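Local coordinates for protein endo-alpha-(1->5)-L-arabinanase (Bacillus licheniformis, PDB 6B7K) that probably cleaves internal alpha-(1->5) linkages of arabinan as a calcium-containing family 43 glycoside hydrolase built as a five-bladed beta-propeller, at residues 133-138 with 157-162; 138-143 with 190-195; 204-209 with 263-268. One frame throughout, in Å; residues are numbered along the deposited sequence.

Interaction 1 (133-138 with 157-162); sequences GDQFNA and SFWSGI
Ser-160 N lies 2.9 Å from Gln-135 O, a hydrogen bond with an N-H...O angle of 157° whose donor arrives nearly along the C=O axis (164°). Ser-160 OG sits between its own backbone N and carbonyl carbon (chi1 43°), which turns the hydroxyl to the same oxygen; the modelled O-to-O separation is too short to trust. Lys-163 approaches that hydroxyl too, weakly.

Trp-159 follows the same peptide: its CB is 3.1 Å from Gln-135 O, and CE3 of the indole reaches 4.1 Å from Asn-137 CB. The side chains of Gln-135 and Trp-159 cross at about a right angle, though the amide and ring planes are less steeply inclined to each other. Asn-137 CB also meets Ser-157 O, at 3.4 Å.

A water completes the junction. It donates to Phe-158 O at 2.6 Å and to Gly-161 O at 2.9 Å, while accepting from Ser-157 N at 3.2 Å and, weakly, from Asn-137 N. It thus bridges the Asn-137 backbone to the type II' beta turn from Phe-158 to Gly-161. Asn-137, Ser-157, Phe-158 and Trp-159 are predicted to bind substrate, so the contact is consistent with a wall of the arabinan cleft.

In the propeller, 133-138 belongs to the loop joining strand 122-130 to strand 142-145 of the next sheet, and 157-162 to the loop between strands 151-155 and 162-167 of that sheet. Phe-136 and Asn-137 rest on Ser-130 of strand 122-130.

Interaction 2 (138-143 with 190-195); sequences AIDPDL and AVEAPN. With CA (calcium ion), chain F.
Asp-140 and Ala-193 meet at one carboxylate oxygen: Ala-193 N lies 3.0 Å from Asp-140 OD2, but the N-H...O angle of 126° makes this a weak hydrogen bond. The same OD2 faces the side of the Glu-192 chain, 3.6 Å from its CB, and comes within 4.0 Å of Glu-192 OE1, a close approach of two acidic groups. Glu-192 is the predicted proton donor, and Asp-140 is predicted to tune and orient it; their closeness is consistent with that influence. Farther along, Pro-194 CD packs 3.5 Å from Asp-140 O, and a water donates to Pro-194 O at 2.7 Å and weakly to Asp-140 O.

Both segments lead from the predicted catalytic acids down along the central axis of the five-bladed propeller, lined by the inner strands, to a calcium ion. With CG anti to its backbone N (chi1 -165°), Asp-142 sends OD1 to the calcium at 2.4 Å. Its other oxygen, OD2, turns to the aliphatic part of Asn-195, 3.2 Å from CB, the carboxylate and amide planes standing 62° apart.

Beyond this shell, Ser-157 OG is the hydrogen-bonding partner of Glu-192 OE1, with Tyr-220 OH reaching OE2 weakly. Asn-195 OD1 is taken by Gln-263 NE2. Asp-84 and Asp-264 share the calcium with Asp-142, and Asp-84 OD2 also accepts the N-H of Leu-143. His-262 of strand 257-266 covers Asp-140 and Ala-193.

Interaction 3 (204-209 with 263-268); sequences YLFVSF and QDVLNN. With CA (calcium ion), chain F.
Strands of two neighbouring propeller blades face each other here, 202-209 in one sheet and 257-266 in the next, with Ser-208 and Phe-206 touching Gln-263 and Val-265. The axes of the two strand segments approach to 7.5 Å, at 155° between their N-to-C directions, so they run roughly antiparallel, joined by side chains.

Gln-263, bent at chi2, brings its amide across to strand 202-209. Ser-208 OG donates to Gln-263 OE1 at 3.0 Å, with a C=O...O angle of 147°. The other amide end, NE2, lies 3.4 Å from Phe-206 CB and donates to Asn-195 OD1 and Ala-193 O on strand 191-199. Val-265 CG1 sits over one face of the Phe-206 ring, 4.2 Å from its centroid and 22° off the normal, a CH-pi contact offset toward the rim.

On the far side of the strand, Asp-264 grips a calcium ion with both oxygens, OD1 at 2.7 Å and OD2 at 2.5 Å. Val-265 N holds Asp-264 OD1 at 2.8 Å, and a calcium-bound water donates to Val-265 O. A leucine in place of Gln-263 would probably leave Ser-208 OG, Asn-195 OD1 and Ala-193 O without this amide mate.

With a hydroxyl on OE1 and two acceptors on NE2, the donor and acceptor pattern is consistent with the modelled rotation of the buried amide, and it ties strand 257-266 to strands 191-199 and 202-209 of the neighbouring blade.

The three contacts lead from the rim of the predicted substrate cleft to a calcium ion at the propeller axis. Interactions 1 and 2 share Ala-138 and have centres about 10 Å apart; Phe-158 N lies 3.1 Å from Val-191 O, a probable hydrogen bond, which couples the substrate-side turn to the strand carrying the predicted proton donor. Interactions 2 and 3 are again about 10 Å apart between centres. Their strands 191-199 and 202-209 are sheet neighbours, with Asn-195 O 2.8 Å from Phe-206 N, and both contacts supply an aspartate and share a water at the calcium. Interactions 1 and 3, about 19 Å apart between centres, meet at Ile-162 CG1 and Val-207 CG1, 4.2 Å.

Interaction 1 (133-138 with 157-162)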
# COMPACT_ATOMS: atom_id res chain seq x y z
N GLY A 133 19.61 10.54 7.75
CA GLY A 133 19.54 10.77 9.18
C GLY A 133 18.30 10.23 9.85
O GLY A 133 18.33 9.95 11.05
N ASP A 134 17.21 10.07 9.10
CA ASP A 134 15.95 9.60 9.65
C ASP A 134 15.99 8.09 9.90
O ASP A 134 16.76 7.35 9.28
CB ASP A 134 14.79 9.95 8.71
CG ASP A 134 14.74 11.42 8.37
OD1 ASP A 134 15.55 12.19 8.93
OD2 ASP A 134 13.89 11.82 7.55
N GLN A 135 15.13 7.64 10.82
CA GLN A 135 15.04 6.24 11.18
C GLN A 135 13.82 5.55 10.56
O GLN A 135 13.37 4.53 11.08
CB GLN A 135 15.02 6.08 12.70
CG GLN A 135 16.17 6.77 13.42
CD GLN A 135 17.51 6.13 13.14
OE1 GLN A 135 17.60 5.07 12.52
NE2 GLN A 135 18.58 6.78 13.60
N PHE A 136 13.28 6.11 9.48
CA PHE A 136 12.15 5.52 8.78
C PHE A 136 12.42 5.61 7.28
O PHE A 136 13.49 6.03 6.84
CB PHE A 136 10.84 6.22 9.15
CG PHE A 136 10.85 7.71 8.92
CD1 PHE A 136 10.43 8.23 7.71
CD2 PHE A 136 11.29 8.58 9.91
CE1 PHE A 136 10.44 9.60 7.49
CE2 PHE A 136 11.30 9.94 9.69
CZ PHE A 136 10.88 10.45 8.48
N ASN A 137 11.43 5.19 6.49
CA ASN A 137 11.53 5.25 5.04
C ASN A 137 10.20 5.73 4.49
O ASN A 137 9.16 5.10 4.72
CB ASN A 137 11.90 3.89 4.44
CG ASN A 137 12.36 4.00 3.00
OD1 ASN A 137 12.80 5.06 2.56
ND2 ASN A 137 12.28 2.89 2.27
N ALA A 138 10.22 6.86 3.77
CA ALA A 138 9.00 7.46 3.22
C ALA A 138 8.65 6.79 1.89
O ALA A 138 8.81 7.36 0.81
CB ALA A 138 9.17 8.96 3.07
N SER A 157 8.80 1.41 5.79
CA SER A 157 9.40 0.19 5.24
C SER A 157 10.74 -0.02 5.93
O SER A 157 11.68 0.76 5.69
CB SER A 157 9.56 0.30 3.73
OG SER A 157 10.12 -0.88 3.19
N PHE A 158 10.83 -1.05 6.77
CA PHE A 158 12.03 -1.36 7.54
C PHE A 158 12.42 -0.20 8.45
O PHE A 158 11.61 0.71 8.68
CB PHE A 158 13.19 -1.74 6.62
CG PHE A 158 12.96 -3.03 5.88
CD1 PHE A 158 13.45 -4.23 6.39
CD2 PHE A 158 12.26 -3.05 4.69
CE1 PHE A 158 13.24 -5.42 5.72
CE2 PHE A 158 12.05 -4.24 4.01
CZ PHE A 158 12.54 -5.42 4.53
N TRP A 159 13.65 -0.22 8.96
CA TRP A 159 14.14 0.76 9.93
C TRP A 159 13.23 0.69 11.16
O TRP A 159 12.99 -0.42 11.66
CB TRP A 159 14.25 2.13 9.28
CG TRP A 159 15.54 2.38 8.56
CD1 TRP A 159 16.70 2.83 9.10
CD2 TRP A 159 15.78 2.21 7.15
NE1 TRP A 159 17.66 2.95 8.12
CE2 TRP A 159 17.12 2.57 6.92
CE3 TRP A 159 14.99 1.78 6.08
CZ2 TRP A 159 17.69 2.51 5.65
CZ3 TRP A 159 15.56 1.73 4.82
CH2 TRP A 159 16.90 2.09 4.62
N SER A 160 12.70 1.81 11.65
CA SER A 160 11.85 1.77 12.84
C SER A 160 10.49 1.13 12.57
O SER A 160 9.86 0.64 13.51
CB SER A 160 11.67 3.19 13.40
OG SER A 160 11.44 4.12 12.36
N GLY A 161 10.02 1.13 11.32
CA GLY A 161 8.84 0.38 10.94
C GLY A 161 7.75 1.28 10.37
O GLY A 161 8.03 2.19 9.58
N ILE A 162 6.52 1.02 10.78
CA ILE A 162 5.34 1.68 10.23
C ILE A 162 5.06 2.96 11.01
O ILE A 162 4.98 2.94 12.25
CB ILE A 162 4.13 0.74 10.25
CG1 ILE A 162 4.42 -0.54 9.46
CG2 ILE A 162 2.89 1.46 9.71
CD1 ILE A 162 4.94 -0.30 8.06
O HOH W 1 10.36 2.93 8.09

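Interaction 2 (138-143 with 190-195)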
# COMPACT_ATOMS: atom_id res chain seq x y z
N ALA A 138 10.22 6.86 3.77
CA ALA A 138 9.00 7.46 3.22
C ALA A 138 8.65 6.79 1.89
O ALA A 138 8.81 7.36 0.81
CB ALA A 138 9.17 8.96 3.07
N ILE A 139 8.17 5.56 2.00
CA ILE A 139 7.56 4.83 0.89
C ILE A 139 6.34 4.08 1.42
O ILE A 139 6.04 4.10 2.61
CB ILE A 139 8.54 3.85 0.20
CG1 ILE A 139 8.97 2.74 1.17
CG2 ILE A 139 9.75 4.58 -0.37
CD1 ILE A 139 9.71 1.61 0.49
N ASP A 140 5.66 3.39 0.51
CA ASP A 140 4.46 2.62 0.82
C ASP A 140 3.41 3.44 1.58
O ASP A 140 3.06 3.11 2.71
CB ASP A 140 4.82 1.36 1.59
CG ASP A 140 5.78 0.47 0.83
OD1 ASP A 140 6.25 0.89 -0.25
OD2 ASP A 140 6.07 -0.64 1.31
N PRO A 141 2.88 4.51 0.98
CA PRO A 141 1.86 5.31 1.66
C PRO A 141 0.49 4.67 1.55
O PRO A 141 0.24 3.78 0.74
CB PRO A 141 1.91 6.64 0.90
CG PRO A 141 2.27 6.23 -0.48
CD PRO A 141 3.19 5.04 -0.36
N ASP A 142 -0.41 5.14 2.41
CA ASP A 142 -1.78 4.62 2.42
C ASP A 142 -2.66 5.59 3.19
O ASP A 142 -2.38 5.89 4.35
CB ASP A 142 -1.83 3.24 3.05
CG ASP A 142 -3.13 2.52 2.75
OD1 ASP A 142 -3.27 1.99 1.63
OD2 ASP A 142 -4.01 2.49 3.64
N LEU A 143 -3.72 6.07 2.54
CA LEU A 143 -4.67 6.98 3.16
C LEU A 143 -5.77 6.20 3.86
O LEU A 143 -6.21 5.15 3.38
CB LEU A 143 -5.27 7.90 2.10
CG LEU A 143 -6.39 8.87 2.48
CD1 LEU A 143 -5.90 9.88 3.51
CD2 LEU A 143 -6.92 9.57 1.25
N ALA A 190 11.53 -6.20 9.29
CA ALA A 190 10.96 -6.65 8.02
C ALA A 190 9.45 -6.47 7.98
O ALA A 190 8.70 -7.45 7.96
CB ALA A 190 11.32 -8.11 7.78
N VAL A 191 9.00 -5.22 7.96
CA VAL A 191 7.58 -4.89 7.87
C VAL A 191 7.43 -3.64 7.02
O VAL A 191 8.19 -2.68 7.18
CB VAL A 191 6.95 -4.69 9.27
CG1 VAL A 191 7.77 -3.71 10.10
CG2 VAL A 191 5.51 -4.22 9.15
N GLU A 192 6.48 -3.66 6.09
CA GLU A 192 6.27 -2.55 5.18
C GLU A 192 4.85 -2.65 4.63
O GLU A 192 4.05 -3.49 5.06
CB GLU A 192 7.31 -2.54 4.06
CG GLU A 192 7.29 -3.77 3.16
CD GLU A 192 8.45 -3.81 2.18
OE1 GLU A 192 9.26 -2.86 2.17
OE2 GLU A 192 8.55 -4.79 1.41
N ALA A 193 4.53 -1.78 3.68
CA ALA A 193 3.26 -1.80 2.95
C ALA A 193 2.03 -1.78 3.86
O ALA A 193 1.17 -2.67 3.77
CB ALA A 193 3.22 -3.00 2.02
N PRO A 194 1.90 -0.79 4.74
CA PRO A 194 0.77 -0.77 5.66
C PRO A 194 -0.48 -0.21 5.02
O PRO A 194 -0.43 0.68 4.17
CB PRO A 194 1.27 0.14 6.79
CG PRO A 194 2.12 1.13 6.07
CD PRO A 194 2.76 0.40 4.91
N ASN A 195 -1.63 -0.74 5.45
CA ASN A 195 -2.91 -0.14 5.11
C ASN A 195 -3.86 -0.35 6.28
O ASN A 195 -3.92 -1.44 6.85
CB ASN A 195 -3.48 -0.71 3.80
CG ASN A 195 -3.88 -2.16 3.91
OD1 ASN A 195 -3.08 -3.06 3.62
ND2 ASN A 195 -5.12 -2.41 4.31
CA CA F . -5.42 2.09 0.61
O HOH W 2 1.20 0.61 2.06
O HOH W 3 -7.86 1.29 1.10

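Interaction 3 (204-209 with 263-268)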
# COMPACT_ATOMS: atom_id res chain seq x y z
N TYR A 204 -8.13 -1.78 11.62
CA TYR A 204 -7.39 -2.98 11.24
C TYR A 204 -6.19 -2.59 10.39
O TYR A 204 -6.35 -2.20 9.23
CB TYR A 204 -8.28 -3.97 10.50
CG TYR A 204 -9.37 -4.56 11.36
CD1 TYR A 204 -10.58 -3.88 11.54
CD2 TYR A 204 -9.20 -5.77 12.01
CE1 TYR A 204 -11.58 -4.41 12.33
CE2 TYR A 204 -10.20 -6.31 12.80
CZ TYR A 204 -11.38 -5.62 12.96
OH TYR A 204 -12.38 -6.15 13.74
N LEU A 205 -4.99 -2.71 10.95
CA LEU A 205 -3.76 -2.42 10.23
C LEU A 205 -3.25 -3.71 9.59
O LEU A 205 -2.86 -4.65 10.30
CB LEU A 205 -2.71 -1.83 11.17
CG LEU A 205 -1.28 -1.78 10.61
CD1 LEU A 205 -1.22 -0.92 9.35
CD2 LEU A 205 -0.31 -1.27 11.66
N PHE A 206 -3.27 -3.76 8.26
CA PHE A 206 -2.61 -4.83 7.52
C PHE A 206 -1.19 -4.39 7.18
O PHE A 206 -0.94 -3.21 6.93
CB PHE A 206 -3.37 -5.17 6.24
CG PHE A 206 -4.79 -5.61 6.46
CD1 PHE A 206 -5.79 -4.69 6.68
CD2 PHE A 206 -5.12 -6.96 6.42
CE1 PHE A 206 -7.10 -5.09 6.87
CE2 PHE A 206 -6.42 -7.37 6.61
CZ PHE A 206 -7.41 -6.43 6.84
N VAL A 207 -0.27 -5.35 7.17
CA VAL A 207 1.13 -5.09 6.82
C VAL A 207 1.67 -6.28 6.04
O VAL A 207 1.04 -7.33 5.93
CB VAL A 207 2.02 -4.83 8.06
CG1 VAL A 207 1.62 -3.55 8.78
CG2 VAL A 207 1.97 -6.02 9.00
N SER A 208 2.87 -6.10 5.50
CA SER A 208 3.59 -7.15 4.80
C SER A 208 4.87 -7.47 5.57
O SER A 208 5.60 -6.56 5.96
CB SER A 208 3.92 -6.73 3.36
OG SER A 208 2.73 -6.46 2.64
N PHE A 209 5.12 -8.75 5.78
CA PHE A 209 6.28 -9.21 6.52
C PHE A 209 7.35 -9.75 5.58
O PHE A 209 7.05 -10.34 4.54
CB PHE A 209 5.89 -10.31 7.53
CG PHE A 209 5.29 -9.79 8.80
CD1 PHE A 209 5.27 -8.43 9.08
CD2 PHE A 209 4.76 -10.67 9.74
CE1 PHE A 209 4.72 -7.96 10.26
CE2 PHE A 209 4.22 -10.20 10.92
CZ PHE A 209 4.19 -8.85 11.18
N GLN A 263 -0.44 -5.64 0.24
CA GLN A 263 -1.88 -5.74 0.08
C GLN A 263 -2.54 -4.37 0.25
O GLN A 263 -1.91 -3.38 0.63
CB GLN A 263 -2.46 -6.73 1.08
CG GLN A 263 -2.57 -6.17 2.50
CD GLN A 263 -1.23 -5.73 3.07
OE1 GLN A 263 -0.22 -6.41 2.92
NE2 GLN A 263 -1.22 -4.57 3.71
N ASP A 264 -3.83 -4.34 -0.06
CA ASP A 264 -4.67 -3.18 0.21
C ASP A 264 -6.11 -3.66 0.21
O ASP A 264 -6.45 -4.63 -0.46
CB ASP A 264 -4.46 -2.06 -0.81
CG ASP A 264 -4.84 -0.69 -0.27
OD1 ASP A 264 -5.43 -0.63 0.83
OD2 ASP A 264 -4.54 0.32 -0.93
N VAL A 265 -6.95 -2.97 0.98
CA VAL A 265 -8.35 -3.34 1.14
C VAL A 265 -9.23 -2.22 0.60
O VAL A 265 -8.91 -1.04 0.74
CB VAL A 265 -8.70 -3.64 2.62
CG1 VAL A 265 -7.98 -4.90 3.08
CG2 VAL A 265 -8.34 -2.46 3.50
N LEU A 266 -10.34 -2.61 -0.03
CA LEU A 266 -11.28 -1.66 -0.62
C LEU A 266 -12.68 -1.94 -0.09
O LEU A 266 -13.17 -3.07 -0.18
CB LEU A 266 -11.29 -1.75 -2.15
CG LEU A 266 -12.41 -1.00 -2.88
CD1 LEU A 266 -12.29 0.50 -2.67
CD2 LEU A 266 -12.42 -1.35 -4.36
N ASN A 267 -13.31 -0.91 0.47
CA ASN A 267 -14.70 -0.96 0.91
C ASN A 267 -14.95 -2.04 1.95
O ASN A 267 -16.08 -2.51 2.11
CB ASN A 267 -15.65 -1.14 -0.28
CG ASN A 267 -17.03 -0.57 -0.04
OD1 ASN A 267 -17.23 0.24 0.88
ND2 ASN A 267 -18.00 -0.97 -0.86
N ASN A 268 -13.89 -2.45 2.67
CA ASN A 268 -13.98 -3.48 3.71
C ASN A 268 -14.58 -4.78 3.17
O ASN A 268 -15.35 -5.46 3.85
CB ASN A 268 -14.79 -2.98 4.91
CG ASN A 268 -14.00 -2.03 5.79
OD1 ASN A 268 -12.77 -2.08 5.83
ND2 ASN A 268 -14.71 -1.15 6.49
CA CA F . -5.42 2.09 0.61
O HOH W 3 -7.86 1.29 1.10